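Local coordinates for protein alanine racemase (Corynebacterium glutamicum, PDB 2DY3) that is a dimeric pyridoxal-5'-phosphate-bound member of the alanine racemase family, combining an N-terminal TIM-barrel-type domain with a strand-rich C-terminal domain, at residues Trp82-Asp87 against Ala106-Glu111; Arg179-Ala184 against Leu189-Asn194; Gly278-Ala283 against Val349-Gly354. All blocks are in the same frame, centred on the assembly; numbering follows the deposited sequence.

How the interactions relate
The three contacts follow one another along the chain without overlap. Interactions 1 and 2 both belong to the N-terminal, TIM-barrel-family domain: their centres are about 21 Å apart and their nearest atoms about 9 Å. Each joins a helix to a loop, helix 103-110 in interaction 1 and helix 169-186 in interaction 2, and side chains of both reach strand 150-156 of the parallel sheet. Interaction 3 lies in the C-terminal domain, its centre about 35 Å from that of interaction 1 and about 42 Å from that of interaction 2. Interactions 1 and 3 both border the second subunit, whereas no other chain of the assembly touches interaction 2, which is internal to the N-terminal domain.

Interaction 1 (Trp82-Asp87 against Ala106-Glu111); sequences WTPEQD and AKALIE
W82 meets L109 with the rim of its six-membered ring: CH2 lies 4.0 Å from L109 CG, which sits at the ring edge near its plane, and CZ2 is 4.1 Å from L109 CD1. With chi1 at 58°, CG of W82 stands between the backbone N and the carbonyl carbon, and the indole reaches toward the helix containing residues 106-110. The leucine therefore abuts a ring edge. From T83 to Q86 the chain makes a type I beta turn, closed by Q86 N donating to T83 O at 3.0 Å. Its second residue, P84, supplies the other apolar touch: P84 CB is 3.7 Å from A108 CB, and P84 CG follows at 4.0 Å from the same methyl. D87 ends the segment as N-cap of helix 88-92, its OD2 accepting from A90 N. Around the contact, H105 meets the W82 ring edge-to-face and F88 meets it at about 45°, while T83 and Q86 pack on L3 and M1 of the second subunit. L98 of strand 97-100 touches both W82 and L109, and L109 continues onto V100 and onto I150 of strand 150-156, placing helix 103-110 against the parallel sheet.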
# COMPACT_ATOMS: atom_id res chain seq x y z
N TRP B 82 -19.57 6.19 -5.44
CA TRP B 82 -19.38 7.26 -6.41
C TRP B 82 -20.22 8.43 -5.94
O TRP B 82 -21.03 8.29 -5.03
CB TRP B 82 -19.88 6.82 -7.79
CG TRP B 82 -21.34 6.41 -7.82
CD1 TRP B 82 -21.86 5.22 -7.41
CD2 TRP B 82 -22.45 7.19 -8.30
NE1 TRP B 82 -23.22 5.20 -7.60
CE2 TRP B 82 -23.61 6.39 -8.15
CE3 TRP B 82 -22.58 8.47 -8.84
CZ2 TRP B 82 -24.88 6.84 -8.52
CZ3 TRP B 82 -23.84 8.92 -9.21
CH2 TRP B 82 -24.98 8.10 -9.05
N THR B 83 -20.01 9.60 -6.55
CA THR B 83 -20.79 10.79 -6.21
C THR B 83 -21.24 11.42 -7.51
O THR B 83 -20.60 11.24 -8.54
CB THR B 83 -19.96 11.83 -5.41
OG1 THR B 83 -18.87 12.29 -6.23
CG2 THR B 83 -19.43 11.21 -4.11
N PRO B 84 -22.34 12.16 -7.47
CA PRO B 84 -22.90 12.83 -8.65
C PRO B 84 -21.94 13.83 -9.26
O PRO B 84 -22.13 14.28 -10.40
CB PRO B 84 -24.16 13.50 -8.10
CG PRO B 84 -24.56 12.59 -6.98
CD PRO B 84 -23.24 12.31 -6.31
N GLU B 85 -20.90 14.19 -8.51
CA GLU B 85 -19.92 15.15 -8.98
C GLU B 85 -18.92 14.50 -9.94
O GLU B 85 -18.22 15.20 -10.67
CB GLU B 85 -19.17 15.76 -7.78
CG GLU B 85 -20.06 16.54 -6.80
CD GLU B 85 -20.99 15.65 -5.96
OE1 GLU B 85 -21.90 15.03 -6.53
OE2 GLU B 85 -20.80 15.58 -4.72
N GLN B 86 -18.86 13.18 -9.94
CA GLN B 86 -17.96 12.47 -10.83
C GLN B 86 -18.65 12.21 -12.16
O GLN B 86 -19.85 12.44 -12.29
CB GLN B 86 -17.54 11.12 -10.24
CG GLN B 86 -17.04 11.18 -8.82
CD GLN B 86 -16.48 9.85 -8.38
OE1 GLN B 86 -15.29 9.55 -8.59
NE2 GLN B 86 -17.33 9.03 -7.78
N ASP B 87 -17.90 11.72 -13.13
CA ASP B 87 -18.46 11.41 -14.44
C ASP B 87 -19.10 10.02 -14.40
O ASP B 87 -18.60 9.07 -15.00
CB ASP B 87 -17.35 11.44 -15.50
CG ASP B 87 -17.89 11.28 -16.91
OD1 ASP B 87 -17.09 11.30 -17.86
OD2 ASP B 87 -19.12 11.13 -17.07
N ALA B 106 -30.04 9.44 -6.53
CA ALA B 106 -31.25 9.11 -7.27
C ALA B 106 -31.58 10.29 -8.19
O ALA B 106 -31.89 10.11 -9.37
CB ALA B 106 -32.40 8.86 -6.29
N LYS B 107 -31.50 11.50 -7.64
CA LYS B 107 -31.81 12.71 -8.39
C LYS B 107 -30.92 12.89 -9.61
O LYS B 107 -31.40 13.21 -10.70
CB LYS B 107 -31.69 13.93 -7.47
CG LYS B 107 -32.08 15.24 -8.14
CD LYS B 107 -32.11 16.37 -7.12
CE LYS B 107 -32.56 17.67 -7.77
NZ LYS B 107 -32.58 18.78 -6.79
N ALA B 108 -29.62 12.68 -9.42
CA ALA B 108 -28.66 12.83 -10.51
C ALA B 108 -28.93 11.83 -11.63
O ALA B 108 -28.73 12.13 -12.80
CB ALA B 108 -27.24 12.66 -9.98
N LEU B 109 -29.38 10.64 -11.26
CA LEU B 109 -29.67 9.59 -12.23
C LEU B 109 -30.93 9.88 -13.03
O LEU B 109 -30.95 9.74 -14.25
CB LEU B 109 -29.79 8.24 -11.53
CG LEU B 109 -28.47 7.73 -10.93
CD1 LEU B 109 -28.72 6.56 -10.01
CD2 LEU B 109 -27.52 7.35 -12.06
N ILE B 110 -31.98 10.30 -12.32
CA ILE B 110 -33.25 10.61 -12.96
C ILE B 110 -33.10 11.79 -13.92
O ILE B 110 -33.75 11.84 -14.96
CB ILE B 110 -34.32 10.97 -11.91
CG1 ILE B 110 -34.70 9.72 -11.11
CG2 ILE B 110 -35.55 11.54 -12.59
CD1 ILE B 110 -35.58 10.02 -9.91
N GLU B 111 -32.22 12.72 -13.57
CA GLU B 111 -32.01 13.89 -14.40
C GLU B 111 -30.98 13.65 -15.50
O GLU B 111 -30.61 14.58 -16.22
CB GLU B 111 -31.63 15.09 -13.54
CG GLU B 111 -32.75 15.54 -12.61
CD GLU B 111 -32.32 16.63 -11.65
OE1 GLU B 111 -33.18 17.13 -10.89
OE2 GLU B 111 -31.13 17.00 -11.65

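Interaction 2 (Arg179-Ala184 against Leu189-Asn194); sequences RALALA and LECPVN
The carboxamide of N194 presents one face to L181: L181 CD2 lies over the amide nitrogen, 3.4 Å from N194 ND2, and L181 CD1 leans over the same face at 3.6 Å from ND2. C191 O approaches from the other side of the amide plane and takes a weak hydrogen bond from N194 ND2, 3.0 Å long with an N-H...O angle of only 127°. The oxygen OD1 accepts from M155 N, a bond that ties the amide to strand 150-156. L181 reaches the amide because its CG is anti to the backbone N (chi1 -176°), which turns the branched end of the side chain to the loop. CD1 also presses on C191 CB at 3.4 Å, a close squeeze for two carbons. One turn on, A184 CB touches C191 SG at 3.9 Å. A184 O accepts from L189 N at 2.9 Å, with the donor tilted 33° from the carbonyl plane; this bond anchors the returning chain beside the end of the helix. R185 adds a second tie, its guanidinium donating to E190 O and C191 O. Helix 169-186 is thus flanked by the loop on one front, while A184 also packs on F141 of helix 134-146, and L181 and A184 both rest on M155 of strand 150-156.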
# COMPACT_ATOMS: atom_id res chain seq x y z
N ARG B 179 -38.61 -4.76 4.70
CA ARG B 179 -39.61 -3.71 4.84
C ARG B 179 -39.43 -2.76 3.66
O ARG B 179 -40.40 -2.28 3.07
CB ARG B 179 -39.39 -3.00 6.18
CG ARG B 179 -40.36 -1.88 6.48
CD ARG B 179 -40.39 -1.62 7.99
NE ARG B 179 -39.09 -1.24 8.52
CZ ARG B 179 -38.57 -1.74 9.64
NH1 ARG B 179 -39.23 -2.64 10.35
NH2 ARG B 179 -37.37 -1.34 10.06
N ALA B 180 -38.17 -2.50 3.31
CA ALA B 180 -37.85 -1.62 2.20
C ALA B 180 -38.27 -2.23 0.87
O ALA B 180 -38.85 -1.56 0.02
CB ALA B 180 -36.34 -1.33 2.20
N LEU B 181 -37.97 -3.52 0.69
CA LEU B 181 -38.31 -4.22 -0.54
C LEU B 181 -39.82 -4.25 -0.79
O LEU B 181 -40.28 -4.08 -1.92
CB LEU B 181 -37.75 -5.65 -0.50
CG LEU B 181 -37.92 -6.51 -1.76
CD1 LEU B 181 -37.33 -5.80 -2.96
CD2 LEU B 181 -37.23 -7.85 -1.54
N ALA B 182 -40.59 -4.45 0.28
CA ALA B 182 -42.04 -4.48 0.15
C ALA B 182 -42.57 -3.10 -0.24
O ALA B 182 -43.48 -2.97 -1.06
CB ALA B 182 -42.68 -4.94 1.46
N LEU B 183 -41.98 -2.07 0.36
CA LEU B 183 -42.38 -0.69 0.09
C LEU B 183 -42.03 -0.33 -1.36
O LEU B 183 -42.79 0.37 -2.03
CB LEU B 183 -41.64 0.25 1.04
CG LEU B 183 -42.29 1.56 1.48
CD1 LEU B 183 -41.21 2.51 1.98
CD2 LEU B 183 -43.04 2.21 0.33
N ALA B 184 -40.89 -0.83 -1.83
CA ALA B 184 -40.45 -0.56 -3.20
C ALA B 184 -41.38 -1.19 -4.23
O ALA B 184 -41.76 -0.54 -5.21
CB ALA B 184 -39.03 -1.09 -3.39
N LEU B 189 -41.82 -0.92 -8.13
CA LEU B 189 -40.46 -1.34 -8.45
C LEU B 189 -40.35 -2.84 -8.19
O LEU B 189 -40.32 -3.28 -7.05
CB LEU B 189 -39.43 -0.60 -7.58
CG LEU B 189 -39.24 0.91 -7.79
CD1 LEU B 189 -38.22 1.42 -6.78
CD2 LEU B 189 -38.78 1.20 -9.21
N GLU B 190 -40.30 -3.60 -9.28
CA GLU B 190 -40.21 -5.06 -9.19
C GLU B 190 -39.04 -5.54 -8.32
O GLU B 190 -39.20 -6.47 -7.53
CB GLU B 190 -40.08 -5.67 -10.59
CG GLU B 190 -39.89 -7.19 -10.58
CD GLU B 190 -39.73 -7.79 -11.96
OE1 GLU B 190 -39.07 -7.17 -12.82
OE2 GLU B 190 -40.26 -8.90 -12.19
N CYS B 191 -37.88 -4.91 -8.47
CA CYS B 191 -36.69 -5.32 -7.72
C CYS B 191 -36.48 -6.82 -7.88
O CYS B 191 -36.45 -7.57 -6.90
CB CYS B 191 -36.85 -4.98 -6.23
SG CYS B 191 -36.89 -3.21 -5.86
N PRO B 192 -36.32 -7.28 -9.13
CA PRO B 192 -36.11 -8.68 -9.54
C PRO B 192 -34.93 -9.40 -8.89
O PRO B 192 -35.04 -10.58 -8.53
CB PRO B 192 -35.92 -8.58 -11.05
CG PRO B 192 -36.61 -7.32 -11.41
CD PRO B 192 -36.26 -6.39 -10.30
N VAL B 193 -33.80 -8.71 -8.76
CA VAL B 193 -32.61 -9.33 -8.21
C VAL B 193 -32.07 -8.58 -7.00
O VAL B 193 -31.56 -7.46 -7.13
CB VAL B 193 -31.52 -9.44 -9.30
CG1 VAL B 193 -30.30 -10.16 -8.76
CG2 VAL B 193 -32.09 -10.18 -10.51
N ASN B 194 -32.17 -9.20 -5.84
CA ASN B 194 -31.71 -8.59 -4.61
C ASN B 194 -30.62 -9.43 -3.97
O ASN B 194 -30.52 -10.63 -4.22
CB ASN B 194 -32.89 -8.42 -3.64
CG ASN B 194 -34.07 -7.70 -4.27
OD1 ASN B 194 -33.94 -6.56 -4.73
ND2 ASN B 194 -35.23 -8.35 -4.29

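Interaction 3 (Gly278-Ala283 against Val349-Gly354); sequences GMPRHA and VCRPTG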
# COMPACT_ATOMS: atom_id res chain seq x y z
N GLY B 278 4.62 -2.61 2.76
CA GLY B 278 3.44 -3.19 3.37
C GLY B 278 3.67 -3.83 4.72
O GLY B 278 2.71 -4.19 5.41
N MET B 279 4.93 -4.01 5.11
CA MET B 279 5.24 -4.61 6.39
C MET B 279 5.13 -3.55 7.47
O MET B 279 6.00 -2.68 7.60
CB MET B 279 6.66 -5.17 6.41
CG MET B 279 7.05 -5.81 7.73
SD MET B 279 6.22 -7.40 8.07
CE MET B 279 4.78 -6.90 8.82
N PRO B 280 4.05 -3.59 8.26
CA PRO B 280 3.82 -2.63 9.34
C PRO B 280 4.97 -2.62 10.35
O PRO B 280 5.56 -3.66 10.65
CB PRO B 280 2.53 -3.14 9.98
CG PRO B 280 1.82 -3.79 8.84
CD PRO B 280 2.93 -4.54 8.15
N ARG B 281 5.29 -1.43 10.86
CA ARG B 281 6.34 -1.32 11.86
C ARG B 281 5.86 -2.00 13.15
O ARG B 281 6.65 -2.53 13.92
CB ARG B 281 6.66 0.16 12.13
CG ARG B 281 7.29 0.87 10.94
CD ARG B 281 7.48 2.36 11.17
NE ARG B 281 8.35 2.67 12.30
CZ ARG B 281 7.91 3.06 13.50
NH1 ARG B 281 6.61 3.18 13.72
NH2 ARG B 281 8.77 3.31 14.47
N HIS B 282 4.54 -2.00 13.35
CA HIS B 282 3.91 -2.61 14.52
C HIS B 282 4.00 -4.13 14.55
O HIS B 282 3.77 -4.75 15.59
CB HIS B 282 2.44 -2.19 14.61
CG HIS B 282 2.23 -0.75 14.96
ND1 HIS B 282 1.00 -0.13 14.87
CD2 HIS B 282 3.10 0.19 15.40
CE1 HIS B 282 1.12 1.13 15.24
NE2 HIS B 282 2.38 1.35 15.57
N ALA B 283 4.32 -4.73 13.41
CA ALA B 283 4.43 -6.18 13.34
C ALA B 283 5.67 -6.65 14.08
O ALA B 283 5.89 -7.86 14.23
CB ALA B 283 4.48 -6.62 11.89
N VAL B 349 -3.90 -9.52 3.18
CA VAL B 349 -3.73 -9.71 1.74
C VAL B 349 -3.64 -8.39 0.99
O VAL B 349 -3.09 -8.33 -0.11
CB VAL B 349 -4.86 -10.57 1.13
CG1 VAL B 349 -4.85 -11.96 1.76
CG2 VAL B 349 -6.21 -9.88 1.31
N CYS B 350 -4.16 -7.32 1.60
CA CYS B 350 -4.12 -6.00 0.99
C CYS B 350 -2.82 -5.27 1.31
O CYS B 350 -2.53 -4.23 0.72
CB CYS B 350 -5.29 -5.13 1.49
SG CYS B 350 -6.89 -5.45 0.73
N ARG B 351 -2.03 -5.82 2.23
CA ARG B 351 -0.78 -5.17 2.63
C ARG B 351 0.40 -5.13 1.65
O ARG B 351 1.03 -4.08 1.50
CB ARG B 351 -0.29 -5.76 3.96
CG ARG B 351 -1.15 -5.37 5.16
CD ARG B 351 -1.11 -3.86 5.44
NE ARG B 351 -1.56 -3.07 4.29
CZ ARG B 351 -2.79 -3.10 3.79
NH1 ARG B 351 -3.71 -3.88 4.33
NH2 ARG B 351 -3.09 -2.35 2.73
N PRO B 352 0.72 -6.26 0.99
CA PRO B 352 1.85 -6.31 0.04
C PRO B 352 1.79 -5.20 -1.01
O PRO B 352 0.90 -5.18 -1.85
CB PRO B 352 1.72 -7.71 -0.57
CG PRO B 352 1.20 -8.51 0.59
CD PRO B 352 0.09 -7.58 1.11
N THR B 353 2.77 -4.29 -0.95
CA THR B 353 2.81 -3.15 -1.86
C THR B 353 4.26 -2.70 -2.12
O THR B 353 5.20 -3.47 -1.94
CB THR B 353 1.97 -1.98 -1.25
OG1 THR B 353 1.80 -0.94 -2.21
CG2 THR B 353 2.66 -1.42 -0.00
N GLY B 354 4.43 -1.46 -2.57
CA GLY B 354 5.76 -0.94 -2.84
C GLY B 354 6.58 -1.68 -3.87
O GLY B 354 6.18 -1.77 -5.04
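G278 and R351 form a close backbone approach between two loops of the C-terminal domain, one following strand 267-271 and the other continuing from helix 345-350, beside the second subunit. No hydrogen bond joins the two segments; the evidence is a CA-H...O contact, with G278 CA 3.2 Å from R351 O and an angle of 134° at the hydrogen. G278 adopts a positive phi of 116°, and its bare alpha carbon allows R351 O to come this near. The aliphatic part of R351 also runs past G278 O, with CB at 3.7 Å and CD at 3.8 Å. Bends at chi2 and chi3 fold the arginine so that these methylenes lie by the carbonyl. P280 adds a looser touch, its CG 4.5 Å from R351 CD.

This is the strand-rich domain that follows the barrel in the alanine racemase family, and the segments come from chain parts separated by 65 residues, so the contact brings sequence-distant loops together. T353 extends the pairing: its methyl CG2 lies 3.6 Å from G278 N and 3.9 Å from G278 CA, while its backbone is hydrogen-bonded to D277, next to G278. Within residues 278-283, A283 N donates to P280 O, marking a tight bend. At the dimer interface R351 packs on Y275 of the second subunit and its guanidinium lies close to that of R351 there, a like-charged pair, while H282 NE2 is hydrogen-bonded to D342 O of the second subunit.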